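Local coordinates for peptidyl tryptophan dihydroxylase (Pseudomonas putida, PDB 7CTQ), which uses bound FAD to dihydroxylate a peptidyl tryptophan, a step essential for biogenesis of the tryptophylquinone cofactor of quinohemoprotein amine dehydrogenase, at residues 25-30 with 288-293; 396-401 with 423-428; 71-76 with 222-227. All coordinates share one frame; numbering follows the deposited sequence.

The three contacts lie in separate parts of one chain. Interaction 1 joins helix 15-27 of the dinucleotide-binding layer to helix 285-294. Interaction 3 packs helix 223-228 against strand 67-76 of the mixed sheet that also holds strand 173-179, on the opposite side of the chain's centre. The centres of interactions 1 and 3 are about 46 Å apart, and along the chain interaction 3 is nested inside the loop closed by interaction 1. Interaction 2 pairs two helices near the C-terminus, about 35 Å from interaction 1 and 51 Å from interaction 3, centre to centre. No two contacts touch. The FAD-pocket residues fall between 12 and 278; 288-293 and all of interaction 2 follow them.

Interaction 1: 25-30 with 288-293; sequences RRLGYA and VINTLL
The Y29 ring meets N290 at its edge, where OD1 of the amide lies near the ring plane. L293 approaches the same ring obliquely, with CD1 3.8 Å from Y29 CE1. The planes of the Y29 ring and the N290 amide are 71° apart. Y29 OH donates to N290 OD1 at 2.8 Å, with a C=O...donor angle of 138°. With chi1 of N290 at -175°, the amide swings away from the backbone N and out to the phenol. The amide is held at both ends, since N290 ND2 donates to the carbonyl O of G369. A phenylalanine here in place of Y29 would probably leave N290 OD1 without the phenol donor, with the amide held only through ND2 and freer to turn. L27 adds an apolar touch, its CD1 3.7 Å from N290 CB. Y29 is also fixed at its backbone: R25 NH1 donates to Y29 O at 3.0 Å, from above the carbonyl plane. G28 ends helix 15-27 in a Schellman motif with positive phi, and the chain then turns through Y29 toward strand 31-35. This is the helix-to-strand half of a beta-alpha-beta unit. Helix 285-294 packs beside it. I289 of that helix reaches T20 and L24 on helix 15-27, L293 rests on F137 of strand 137-140, and V288 and L292 face helix 299-327.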
loop_
_atom_site.group_PDB
_atom_site.type_symbol
_atom_site.label_atom_id
_atom_site.label_comp_id
_atom_site.label_asym_id
_atom_site.label_seq_id
_atom_site.Cartn_x
_atom_site.Cartn_y
_atom_site.Cartn_z
ATOM N N ARG A 25 10.616 -6.796 -15.974
ATOM C CA ARG A 25 11.422 -7.921 -16.455
ATOM C C ARG A 25 10.560 -8.991 -17.124
ATOM O O ARG A 25 10.888 -9.479 -18.212
ATOM C CB ARG A 25 12.205 -8.528 -15.290
ATOM C CG ARG A 25 13.330 -7.644 -14.789
ATOM C CD ARG A 25 14.345 -7.400 -15.898
ATOM N NE ARG A 25 15.124 -8.601 -16.189
ATOM C CZ ARG A 25 15.543 -8.948 -17.402
ATOM N NH1 ARG A 25 15.262 -8.179 -18.453
ATOM N NH2 ARG A 25 16.247 -10.065 -17.558
ATOM N N ARG A 26 9.459 -9.381 -16.471
ATOM C CA ARG A 26 8.586 -10.406 -17.033
ATOM C C ARG A 26 7.919 -9.953 -18.324
ATOM O O ARG A 26 7.541 -10.802 -19.141
ATOM C CB ARG A 26 7.526 -10.811 -16.011
ATOM C CG ARG A 26 8.126 -11.228 -14.666
ATOM C CD ARG A 26 7.264 -12.270 -13.970
ATOM N NE ARG A 26 5.851 -11.920 -14.050
ATOM C CZ ARG A 26 4.858 -12.742 -13.732
ATOM N NH1 ARG A 26 5.119 -13.977 -13.314
ATOM N NH2 ARG A 26 3.601 -12.322 -13.833
ATOM N N LEU A 27 7.755 -8.644 -18.524
ATOM C CA LEU A 27 7.266 -8.145 -19.802
ATOM C C LEU A 27 8.367 -8.063 -20.849
ATOM O O LEU A 27 8.065 -7.819 -22.021
ATOM C CB LEU A 27 6.618 -6.766 -19.625
ATOM C CG LEU A 27 5.275 -6.766 -18.889
ATOM C CD1 LEU A 27 4.670 -5.358 -18.845
ATOM C CD2 LEU A 27 4.315 -7.772 -19.540
ATOM N N GLY A 28 9.620 -8.252 -20.451
ATOM C CA GLY A 28 10.737 -8.248 -21.365
ATOM C C GLY A 28 11.604 -7.006 -21.325
ATOM O O GLY A 28 12.405 -6.806 -22.245
ATOM N N TYR A 29 11.477 -6.175 -20.298
ATOM C CA TYR A 29 12.164 -4.895 -20.243
ATOM C C TYR A 29 13.465 -5.014 -19.468
ATOM O O TYR A 29 13.522 -5.682 -18.435
ATOM C CB TYR A 29 11.285 -3.831 -19.587
ATOM C CG TYR A 29 10.201 -3.319 -20.488
ATOM C CD1 TYR A 29 10.485 -2.409 -21.498
ATOM C CD2 TYR A 29 8.896 -3.754 -20.342
ATOM C CE1 TYR A 29 9.494 -1.936 -22.330
ATOM C CE2 TYR A 29 7.898 -3.295 -21.172
ATOM C CZ TYR A 29 8.198 -2.382 -22.157
ATOM O OH TYR A 29 7.191 -1.930 -22.974
ATOM N N ALA A 30 14.501 -4.348 -19.973
ATOM C CA ALA A 30 15.701 -4.104 -19.184
ATOM C C ALA A 30 15.397 -3.036 -18.141
ATOM O O ALA A 30 14.764 -2.022 -18.453
ATOM C CB ALA A 30 16.852 -3.662 -20.090
ATOM N N VAL A 288 0.826 -0.421 -17.129
ATOM C CA VAL A 288 0.670 1.001 -17.433
ATOM C C VAL A 288 1.927 1.507 -18.135
ATOM O O VAL A 288 1.860 2.156 -19.189
ATOM C CB VAL A 288 0.351 1.799 -16.151
ATOM C CG1 VAL A 288 0.426 3.309 -16.403
ATOM C CG2 VAL A 288 -1.070 1.435 -15.623
ATOM N N ILE A 289 3.093 1.173 -17.576
ATOM C CA ILE A 289 4.377 1.513 -18.199
ATOM C C ILE A 289 4.464 0.924 -19.604
ATOM O O ILE A 289 4.848 1.603 -20.564
ATOM C CB ILE A 289 5.526 1.032 -17.294
ATOM C CG1 ILE A 289 5.426 1.736 -15.940
ATOM C CG2 ILE A 289 6.915 1.256 -17.941
ATOM C CD1 ILE A 289 6.313 1.161 -14.861
ATOM N N ASN A 290 4.101 -0.354 -19.741
ATOM C CA ASN A 290 4.125 -1.015 -21.041
ATOM C C ASN A 290 3.289 -0.253 -22.066
ATOM O O ASN A 290 3.692 -0.105 -23.231
ATOM C CB ASN A 290 3.630 -2.459 -20.885
ATOM C CG ASN A 290 3.738 -3.256 -22.160
ATOM O OD1 ASN A 290 4.814 -3.350 -22.761
ATOM N ND2 ASN A 290 2.618 -3.840 -22.593
ATOM N N THR A 291 2.137 0.270 -21.640
ATOM C CA THR A 291 1.340 1.099 -22.534
ATOM C C THR A 291 2.049 2.413 -22.829
ATOM O O THR A 291 2.096 2.853 -23.982
ATOM C CB THR A 291 -0.044 1.354 -21.939
ATOM O OG1 THR A 291 -0.580 0.116 -21.438
ATOM C CG2 THR A 291 -0.994 1.929 -23.016
ATOM N N LEU A 292 2.638 3.029 -21.808
ATOM C CA LEU A 292 3.255 4.330 -22.000
ATOM C C LEU A 292 4.411 4.249 -22.994
ATOM O O LEU A 292 4.692 5.226 -23.702
ATOM C CB LEU A 292 3.724 4.880 -20.650
ATOM C CG LEU A 292 2.605 5.368 -19.707
ATOM C CD1 LEU A 292 3.164 5.792 -18.371
ATOM C CD2 LEU A 292 1.804 6.513 -20.319
ATOM N N LEU A 293 5.060 3.085 -23.085
ATOM C CA LEU A 293 6.237 2.879 -23.926
ATOM C C LEU A 293 5.909 2.301 -25.298
ATOM O O LEU A 293 6.482 2.752 -26.296
ATOM C CB LEU A 293 7.232 1.969 -23.206
ATOM C CG LEU A 293 7.789 2.578 -21.916
ATOM C CD1 LEU A 293 8.624 1.580 -21.146
ATOM C CD2 LEU A 293 8.596 3.829 -22.218
#

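Interaction 2: 396-401 with 423-428; sequences PAVREL and RRWLLE
L401 and L426 reach toward each other tip to tip, one from each helix. L401 CD1 sits against both methyls of its partner, 3.8 Å from L426 CD1 and 3.9 Å from L426 CD2. Each leucine has CG anti to its own carbonyl carbon (chi1 -71° for L401 and -67° for L426), and the two branched ends meet midway between the backbones. The second pair is looser. V398 CG2 approaches the W425 ring obliquely and stops 4.4 Å from W425 CZ3. The indole is braced within its own helix, because L426 CD2 lies in plane at its edge, 3.7 Å from W425 CE3. L426 therefore packs against L401 across the contact and beside W425 along the helix. The interface is small, burying 113 Å². The backbones stay well apart, with the nearest CA atoms, those of V398 and L426, 9.1 Å from each other. This is plain apolar helix-helix packing, joining helices 395-402 and 416-428 near the C-terminus. V398 and W425 both rest on V377 of strand 370-378, and V398 also touches V360 of strand 359-367. Helix 407-410 packs against both helices, with V410 on A397 and L407 on L426.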
loop_
_atom_site.group_PDB
_atom_site.type_symbol
_atom_site.label_atom_id
_atom_site.label_comp_id
_atom_site.label_asym_id
_atom_site.label_seq_id
_atom_site.Cartn_x
_atom_site.Cartn_y
_atom_site.Cartn_z
ATOM N N PRO A 396 -23.124 -4.542 -23.986
ATOM C CA PRO A 396 -24.223 -4.788 -24.947
ATOM C C PRO A 396 -25.498 -5.264 -24.270
ATOM O O PRO A 396 -26.592 -4.758 -24.566
ATOM C CB PRO A 396 -23.634 -5.851 -25.883
ATOM C CG PRO A 396 -22.158 -5.686 -25.771
ATOM C CD PRO A 396 -21.921 -5.327 -24.330
ATOM N N ALA A 397 -25.379 -6.231 -23.357
ATOM C CA ALA A 397 -26.543 -6.698 -22.616
ATOM C C ALA A 397 -27.215 -5.556 -21.859
ATOM O O ALA A 397 -28.436 -5.402 -21.914
ATOM C CB ALA A 397 -26.132 -7.818 -21.659
ATOM N N VAL A 398 -26.429 -4.734 -21.152
ATOM C CA VAL A 398 -27.025 -3.682 -20.327
ATOM C C VAL A 398 -27.646 -2.598 -21.203
ATOM O O VAL A 398 -28.696 -2.037 -20.869
ATOM C CB VAL A 398 -25.981 -3.102 -19.351
ATOM C CG1 VAL A 398 -26.534 -1.876 -18.651
ATOM C CG2 VAL A 398 -25.551 -4.162 -18.338
ATOM N N ARG A 399 -27.005 -2.274 -22.329
ATOM C CA ARG A 399 -27.639 -1.395 -23.305
ATOM C C ARG A 399 -29.004 -1.943 -23.705
ATOM O O ARG A 399 -30.012 -1.225 -23.656
ATOM C CB ARG A 399 -26.735 -1.231 -24.537
ATOM C CG ARG A 399 -25.734 -0.086 -24.447
ATOM C CD ARG A 399 -24.932 -0.004 -25.742
ATOM N NE ARG A 399 -24.108 1.198 -25.838
ATOM C CZ ARG A 399 -24.567 2.404 -26.167
ATOM N NH1 ARG A 399 -25.864 2.592 -26.417
ATOM N NH2 ARG A 399 -23.727 3.431 -26.238
ATOM N N GLU A 400 -29.060 -3.227 -24.086
ATOM C CA GLU A 400 -30.346 -3.799 -24.497
ATOM C C GLU A 400 -31.339 -3.804 -23.339
ATOM O O GLU A 400 -32.508 -3.436 -23.514
ATOM C CB GLU A 400 -30.150 -5.211 -25.051
ATOM C CG GLU A 400 -29.462 -5.251 -26.412
ATOM C CD GLU A 400 -29.524 -6.623 -27.073
ATOM O OE1 GLU A 400 -29.741 -7.630 -26.359
ATOM O OE2 GLU A 400 -29.362 -6.693 -28.311
ATOM N N LEU A 401 -30.888 -4.184 -22.137
ATOM C CA LEU A 401 -31.783 -4.167 -20.974
ATOM C C LEU A 401 -32.321 -2.769 -20.712
ATOM O O LEU A 401 -33.514 -2.596 -20.436
ATOM C CB LEU A 401 -31.067 -4.684 -19.722
ATOM C CG LEU A 401 -30.731 -6.175 -19.639
ATOM C CD1 LEU A 401 -29.744 -6.446 -18.503
ATOM C CD2 LEU A 401 -31.998 -7.010 -19.473
ATOM N N ARG A 423 -26.908 -13.622 -15.217
ATOM C CA ARG A 423 -28.058 -13.366 -14.352
ATOM C C ARG A 423 -27.640 -13.104 -12.910
ATOM O O ARG A 423 -28.224 -12.251 -12.231
ATOM C CB ARG A 423 -29.018 -14.551 -14.394
ATOM C CG ARG A 423 -29.729 -14.723 -15.710
ATOM C CD ARG A 423 -30.694 -15.898 -15.644
ATOM N NE ARG A 423 -31.549 -15.956 -16.828
ATOM C CZ ARG A 423 -32.703 -15.305 -16.960
ATOM N NH1 ARG A 423 -33.158 -14.538 -15.981
ATOM N NH2 ARG A 423 -33.408 -15.430 -18.074
ATOM N N ARG A 424 -26.668 -13.864 -12.412
ATOM C CA ARG A 424 -26.189 -13.658 -11.047
ATOM C C ARG A 424 -25.544 -12.287 -10.885
ATOM O O ARG A 424 -25.739 -11.622 -9.867
ATOM C CB ARG A 424 -25.199 -14.756 -10.670
ATOM C CG ARG A 424 -25.840 -16.112 -10.438
ATOM C CD ARG A 424 -24.879 -17.032 -9.709
ATOM N NE ARG A 424 -23.582 -17.123 -10.384
ATOM C CZ ARG A 424 -23.303 -17.991 -11.353
ATOM N NH1 ARG A 424 -24.236 -18.843 -11.771
ATOM N NH2 ARG A 424 -22.097 -18.002 -11.915
ATOM N N TRP A 425 -24.752 -11.854 -11.871
ATOM C CA TRP A 425 -24.172 -10.515 -11.804
ATOM C C TRP A 425 -25.263 -9.451 -11.754
ATOM O O TRP A 425 -25.212 -8.530 -10.934
ATOM C CB TRP A 425 -23.236 -10.284 -12.998
ATOM C CG TRP A 425 -22.445 -9.016 -12.908
ATOM C CD1 TRP A 425 -21.252 -8.840 -12.268
ATOM C CD2 TRP A 425 -22.793 -7.744 -13.469
ATOM N NE1 TRP A 425 -20.837 -7.532 -12.400
ATOM C CE2 TRP A 425 -21.764 -6.843 -13.134
ATOM C CE3 TRP A 425 -23.877 -7.280 -14.233
ATOM C CZ2 TRP A 425 -21.784 -5.498 -13.533
ATOM C CZ3 TRP A 425 -23.894 -5.944 -14.628
ATOM C CH2 TRP A 425 -22.852 -5.073 -14.279
ATOM N N LEU A 426 -26.280 -9.575 -12.609
ATOM C CA LEU A 426 -27.331 -8.563 -12.636
ATOM C C LEU A 426 -28.060 -8.485 -11.302
ATOM O O LEU A 426 -28.471 -7.401 -10.866
ATOM C CB LEU A 426 -28.314 -8.866 -13.764
ATOM C CG LEU A 426 -27.693 -8.724 -15.163
ATOM C CD1 LEU A 426 -28.612 -9.329 -16.224
ATOM C CD2 LEU A 426 -27.396 -7.262 -15.471
ATOM N N LEU A 427 -28.269 -9.630 -10.663
ATOM C CA LEU A 427 -28.901 -9.643 -9.347
ATOM C C LEU A 427 -28.080 -8.840 -8.354
ATOM O O LEU A 427 -28.613 -8.018 -7.600
ATOM C CB LEU A 427 -29.036 -11.084 -8.868
ATOM C CG LEU A 427 -30.261 -11.455 -8.059
ATOM C CD1 LEU A 427 -31.422 -11.672 -9.015
ATOM C CD2 LEU A 427 -29.963 -12.700 -7.246
ATOM N N GLU A 428 -26.768 -9.070 -8.347
ATOM C CA GLU A 428 -25.882 -8.373 -7.442
ATOM C C GLU A 428 -25.803 -6.891 -7.750
ATOM O O GLU A 428 -25.428 -6.115 -6.868
ATOM C CB GLU A 428 -24.496 -9.012 -7.502
ATOM C CG GLU A 428 -24.490 -10.420 -6.919
ATOM C CD GLU A 428 -23.267 -11.258 -7.306
ATOM O OE1 GLU A 428 -22.496 -10.846 -8.206
ATOM O OE2 GLU A 428 -23.102 -12.351 -6.721
#

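Interaction 3: 71-76 with 222-227; sequences TRQVHW and SALVTE
Strand 72-76 and helix 223-227 run almost antiparallel, at 170° between their directions, with their axes 11.3 Å apart at closest approach. This is a helix packed on the face of a beta-sheet. The strand belongs to the mixed sheet that also holds strand 173-179, with which it pairs through Q73 and H75. Q73 and H75 both point their CB atoms at the helix, and L224 lies against both of them. L224 CD2 makes a CH-pi contact with one face of the H75 ring, 4.0 Å from the centroid and 17° off the normal. The other methyl, L224 CD1, touches both H75 CE1 and the glutamine, and lies 3.3 Å from Q73 NE2. Packing is tight here, and the first two torsions of L224 both fall away from staggered values. Q73 OE1 sits at the edge of the H75 ring, in its plane. H75 ND1 is buried by the contact and has no polar partner in the model. E227 lies at the exposed margin of the contact. Its chain is extended, and its carboxylate plane stands 76° from the Q73 amide. E227 OE2 and Q73 NE2 are 3.8 Å apart, too far for more than a loose polar approach. E177 of strand 173-179 lies alongside, touching both H75 and L224. E177 OE2 is hydrogen-bonded to S222 OG, which links strand 173-179 to the start of the helix. S222 is the N-cap residue, and its OG accepts from V225 N at 3.1 Å.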
loop_
_atom_site.group_PDB
_atom_site.type_symbol
_atom_site.label_atom_id
_atom_site.label_comp_id
_atom_site.label_asym_id
_atom_site.label_seq_id
_atom_site.Cartn_x
_atom_site.Cartn_y
_atom_site.Cartn_z
ATOM N N THR A 71 4.642 -14.607 19.026
ATOM C CA THR A 71 3.360 -14.377 19.670
ATOM C C THR A 71 3.022 -12.883 19.652
ATOM O O THR A 71 3.847 -12.035 19.295
ATOM C CB THR A 71 3.394 -14.895 21.104
ATOM O OG1 THR A 71 2.238 -14.427 21.806
ATOM C CG2 THR A 71 4.654 -14.397 21.814
ATOM N N ARG A 72 1.793 -12.558 20.064
ATOM C CA ARG A 72 1.318 -11.176 19.972
ATOM C C ARG A 72 0.124 -10.951 20.893
ATOM O O ARG A 72 -0.982 -11.408 20.588
ATOM C CB ARG A 72 0.952 -10.845 18.536
ATOM C CG ARG A 72 0.315 -9.489 18.383
ATOM C CD ARG A 72 0.195 -9.159 16.935
ATOM N NE ARG A 72 1.370 -9.609 16.201
ATOM C CZ ARG A 72 1.526 -9.452 14.892
ATOM N NH1 ARG A 72 2.628 -9.887 14.294
ATOM N NH2 ARG A 72 0.576 -8.859 14.182
ATOM N N GLN A 73 0.335 -10.220 21.990
ATOM C CA GLN A 73 -0.768 -9.771 22.832
ATOM C C GLN A 73 -1.491 -8.603 22.163
ATOM O O GLN A 73 -0.860 -7.686 21.626
ATOM C CB GLN A 73 -0.258 -9.357 24.219
ATOM C CG GLN A 73 -0.484 -10.400 25.319
ATOM C CD GLN A 73 -0.052 -9.925 26.708
ATOM O OE1 GLN A 73 -0.845 -9.916 27.654
ATOM N NE2 GLN A 73 1.213 -9.544 26.835
ATOM N N VAL A 74 -2.820 -8.645 22.178
ATOM C CA VAL A 74 -3.643 -7.600 21.574
ATOM C C VAL A 74 -4.591 -7.064 22.638
ATOM O O VAL A 74 -5.392 -7.819 23.204
ATOM C CB VAL A 74 -4.415 -8.113 20.348
ATOM C CG1 VAL A 74 -5.708 -7.326 20.169
ATOM C CG2 VAL A 74 -3.551 -8.000 19.096
ATOM N N HIS A 75 -4.484 -5.766 22.922
ATOM C CA HIS A 75 -5.325 -5.079 23.898
ATOM C C HIS A 75 -6.145 -4.037 23.145
ATOM O O HIS A 75 -5.592 -3.061 22.624
ATOM C CB HIS A 75 -4.485 -4.430 24.999
ATOM C CG HIS A 75 -3.926 -5.400 25.994
ATOM N ND1 HIS A 75 -3.224 -6.528 25.625
ATOM C CD2 HIS A 75 -3.942 -5.394 27.349
ATOM C CE1 HIS A 75 -2.845 -7.183 26.709
ATOM N NE2 HIS A 75 -3.267 -6.515 27.768
ATOM N N TRP A 76 -7.460 -4.241 23.102
ATOM C CA TRP A 76 -8.349 -3.468 22.244
ATOM C C TRP A 76 -9.785 -3.715 22.668
ATOM O O TRP A 76 -10.181 -4.871 22.846
ATOM C CB TRP A 76 -8.157 -3.876 20.787
ATOM C CG TRP A 76 -8.478 -2.829 19.776
ATOM C CD1 TRP A 76 -9.692 -2.585 19.205
ATOM C CD2 TRP A 76 -7.560 -1.909 19.177
ATOM N NE1 TRP A 76 -9.589 -1.557 18.298
ATOM C CE2 TRP A 76 -8.289 -1.129 18.258
ATOM C CE3 TRP A 76 -6.192 -1.663 19.337
ATOM C CZ2 TRP A 76 -7.700 -0.119 17.504
ATOM C CZ3 TRP A 76 -5.608 -0.666 18.587
ATOM C CH2 TRP A 76 -6.358 0.097 17.682
ATOM N N SER A 222 3.105 1.938 30.691
ATOM C CA SER A 222 2.453 0.798 30.056
ATOM C C SER A 222 2.826 -0.499 30.762
ATOM O O SER A 222 4.002 -0.885 30.772
ATOM C CB SER A 222 2.828 0.713 28.576
ATOM O OG SER A 222 2.358 -0.506 28.020
ATOM N N ALA A 223 1.821 -1.185 31.328
ATOM C CA ALA A 223 2.063 -2.501 31.923
ATOM C C ALA A 223 2.490 -3.517 30.872
ATOM O O ALA A 223 3.237 -4.456 31.177
ATOM C CB ALA A 223 0.814 -2.994 32.659
ATOM N N LEU A 224 2.034 -3.338 29.631
ATOM C CA LEU A 224 2.463 -4.204 28.541
ATOM C C LEU A 224 3.956 -4.058 28.275
ATOM O O LEU A 224 4.660 -5.058 28.100
ATOM C CB LEU A 224 1.656 -3.878 27.281
ATOM C CG LEU A 224 1.175 -5.010 26.382
ATOM C CD1 LEU A 224 0.819 -6.256 27.190
ATOM C CD2 LEU A 224 -0.031 -4.524 25.605
ATOM N N VAL A 225 4.456 -2.819 28.237
ATOM C CA VAL A 225 5.893 -2.597 28.067
ATOM C C VAL A 225 6.677 -3.311 29.170
ATOM O O VAL A 225 7.708 -3.950 28.912
ATOM C CB VAL A 225 6.197 -1.083 28.036
ATOM C CG1 VAL A 225 7.679 -0.827 28.216
ATOM C CG2 VAL A 225 5.720 -0.460 26.725
ATOM N N THR A 226 6.182 -3.243 30.410
ATOM C CA THR A 226 6.890 -3.851 31.539
ATOM C C THR A 226 6.986 -5.363 31.376
ATOM O O THR A 226 8.069 -5.949 31.506
ATOM C CB THR A 226 6.190 -3.494 32.855
ATOM O OG1 THR A 226 6.245 -2.078 33.069
ATOM C CG2 THR A 226 6.865 -4.186 34.025
ATOM N N GLU A 227 5.853 -6.007 31.078
ATOM C CA GLU A 227 5.828 -7.454 30.888
ATOM C C GLU A 227 6.760 -7.882 29.767
ATOM O O GLU A 227 7.622 -8.747 29.954
ATOM C CB GLU A 227 4.400 -7.912 30.594
ATOM C CG GLU A 227 4.215 -9.421 30.632
ATOM C CD GLU A 227 2.780 -9.837 30.905
ATOM O OE1 GLU A 227 2.573 -10.917 31.506
ATOM O OE2 GLU A 227 1.857 -9.090 30.510
#